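Local coordinates for HpcE (Thermus thermophilus, PDB 1WZO), which probably isomerises 2-hydroxyhepta-2,4-diene-1,7-dioate in the breakdown of aromatic compounds, as a member of the fumarylacetoacetate hydrolase family, at residues 193-198 and 209-214. Residues are numbered along the deposited sequence; the frame is centred on the assembly and turned at random.
Sequences AELLEF and DVLLTG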
loop_
_atom_site.group_PDB
_atom_site.type_symbol
_atom_site.label_atom_id
_atom_site.label_comp_id
_atom_site.label_asym_id
_atom_site.label_seq_id
_atom_site.Cartn_x
_atom_site.Cartn_y
_atom_site.Cartn_z
ATOM N N ALA B 193 25.710 -4.577 -11.988
ATOM C CA ALA B 193 25.135 -5.423 -13.033
ATOM C C ALA B 193 25.235 -6.907 -12.681
ATOM O O ALA B 193 24.278 -7.649 -12.850
ATOM C CB ALA B 193 25.826 -5.156 -14.369
ATOM N N GLU B 194 26.392 -7.343 -12.196
ATOM C CA GLU B 194 26.558 -8.747 -11.835
ATOM C C GLU B 194 25.676 -9.143 -10.649
ATOM O O GLU B 194 25.143 -10.257 -10.607
ATOM C CB GLU B 194 28.022 -9.043 -11.515
ATOM C CG GLU B 194 28.941 -8.951 -12.732
ATOM C CD GLU B 194 30.390 -9.142 -12.360
ATOM O OE1 GLU B 194 30.867 -8.405 -11.477
ATOM O OE2 GLU B 194 31.049 -10.028 -12.948
ATOM N N LEU B 195 25.530 -8.234 -9.689
ATOM C CA LEU B 195 24.707 -8.485 -8.510
ATOM C C LEU B 195 23.225 -8.615 -8.880
ATOM O O LEU B 195 22.534 -9.524 -8.405
ATOM C CB LEU B 195 24.903 -7.357 -7.484
ATOM C CG LEU B 195 26.272 -7.312 -6.796
ATOM C CD1 LEU B 195 26.411 -6.040 -5.979
ATOM C CD2 LEU B 195 26.429 -8.542 -5.897
ATOM N N LEU B 196 22.733 -7.716 -9.727
ATOM C CA LEU B 196 21.332 -7.768 -10.140
ATOM C C LEU B 196 21.051 -9.009 -10.986
ATOM O O LEU B 196 19.933 -9.533 -10.989
ATOM C CB LEU B 196 20.953 -6.501 -10.921
ATOM C CG LEU B 196 20.976 -5.186 -10.134
ATOM C CD1 LEU B 196 20.760 -4.021 -11.093
ATOM C CD2 LEU B 196 19.894 -5.196 -9.051
ATOM N N GLU B 197 22.065 -9.482 -11.706
ATOM C CA GLU B 197 21.906 -10.686 -12.517
ATOM C C GLU B 197 21.813 -11.885 -11.575
ATOM O O GLU B 197 20.943 -12.742 -11.723
ATOM C CB GLU B 197 23.113 -10.875 -13.440
ATOM C CG GLU B 197 23.102 -12.178 -14.224
ATOM C CD GLU B 197 24.379 -12.374 -15.027
ATOM O OE1 GLU B 197 25.455 -12.479 -14.406
ATOM O OE2 GLU B 197 24.312 -12.414 -16.272
ATOM N N PHE B 198 22.724 -11.930 -10.609
ATOM C CA PHE B 198 22.767 -13.023 -9.643
ATOM C C PHE B 198 21.455 -13.142 -8.878
ATOM O O PHE B 198 20.907 -14.237 -8.735
ATOM C CB PHE B 198 23.911 -12.808 -8.649
ATOM C CG PHE B 198 24.014 -13.886 -7.603
ATOM C CD1 PHE B 198 24.527 -15.140 -7.922
ATOM C CD2 PHE B 198 23.559 -13.659 -6.306
ATOM C CE1 PHE B 198 24.582 -16.160 -6.964
ATOM C CE2 PHE B 198 23.610 -14.671 -5.340
ATOM C CZ PHE B 198 24.122 -15.923 -5.676
ATOM N N ASP B 209 12.650 -1.708 -5.220
ATOM C CA ASP B 209 13.397 -2.640 -4.381
ATOM C C ASP B 209 14.787 -2.011 -4.358
ATOM O O ASP B 209 15.151 -1.268 -5.280
ATOM C CB ASP B 209 13.463 -4.039 -4.998
ATOM C CG ASP B 209 12.221 -4.872 -4.696
ATOM O OD1 ASP B 209 11.385 -4.418 -3.888
ATOM O OD2 ASP B 209 12.092 -5.979 -5.256
ATOM N N VAL B 210 15.574 -2.305 -3.329
ATOM C CA VAL B 210 16.898 -1.692 -3.209
ATOM C C VAL B 210 18.045 -2.678 -3.017
ATOM O O VAL B 210 17.917 -3.668 -2.290
ATOM C CB VAL B 210 16.923 -0.695 -2.018
ATOM C CG1 VAL B 210 18.330 -0.116 -1.834
ATOM C CG2 VAL B 210 15.899 0.414 -2.248
ATOM N N LEU B 211 19.166 -2.393 -3.676
ATOM C CA LEU B 211 20.360 -3.215 -3.564
ATOM C C LEU B 211 21.462 -2.380 -2.937
ATOM O O LEU B 211 21.785 -1.296 -3.436
ATOM C CB LEU B 211 20.813 -3.703 -4.946
ATOM C CG LEU B 211 22.209 -4.338 -5.031
ATOM C CD1 LEU B 211 22.256 -5.627 -4.217
ATOM C CD2 LEU B 211 22.547 -4.617 -6.492
ATOM N N LEU B 212 22.015 -2.869 -1.830
ATOM C CA LEU B 212 23.113 -2.200 -1.140
ATOM C C LEU B 212 24.342 -2.928 -1.667
ATOM O O LEU B 212 24.424 -4.156 -1.601
ATOM C CB LEU B 212 22.983 -2.375 0.377
ATOM C CG LEU B 212 21.664 -1.861 0.967
ATOM C CD1 LEU B 212 21.658 -2.075 2.476
ATOM C CD2 LEU B 212 21.487 -0.384 0.628
ATOM N N THR B 213 25.304 -2.172 -2.180
ATOM C CA THR B 213 26.474 -2.771 -2.802
ATOM C C THR B 213 27.721 -3.044 -1.969
ATOM O O THR B 213 28.740 -3.472 -2.506
ATOM C CB THR B 213 26.851 -1.949 -4.048
ATOM O OG1 THR B 213 27.088 -0.587 -3.668
ATOM C CG2 THR B 213 25.696 -1.985 -5.060
ATOM N N GLY B 214 27.647 -2.813 -0.666
ATOM C CA GLY B 214 28.792 -3.086 0.185
ATOM C C GLY B 214 29.672 -1.883 0.453
ATOM O O GLY B 214 29.387 -0.777 -0.011
#
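L196 and L211 lie 8.1 Å apart measured CA to CA, and L195 and T213 8.3 Å apart, again CA to CA, so a short helix rests beside a strand with apolar side chains meeting between them. This is helix-on-sheet packing inside the C-terminal domain of the fumarylacetoacetate hydrolase family, a worked example of how a helix packs on one face of a sheet, here meeting strand 210-212. That strand runs between strands 46-50 and 94-104, and no hydrogen bond joins it to the helix; the cohesion is apolar. L211 points its CB at the helix, while its neighbours V210 and L212 turn theirs away, V210 onto F41 and L212 onto I46. With CG anti to the backbone N (chi1 168°), L211 extends its CD2 methyl to meet two consecutive helix residues. L195 meets this methyl through CB, at 3.7 Å from L211 CD2, its side chain crossing that of L211 at about a right angle. L196 starts out less directly, but its branch closes in, and L196 CD2 also comes to 3.7 Å from L211 CD2. V49, in the neighbouring strand 46-50, packs against both L195 and L211. Just past the end of the strand, T213 adds a lighter contact, its hydroxyl engaged away from the helix: OG1 hydrogen-bonds to the carbonyl oxygen of L100. Its methyl makes the approach to the helix: T213 CG2 stands 4.2 Å from L195 CD1.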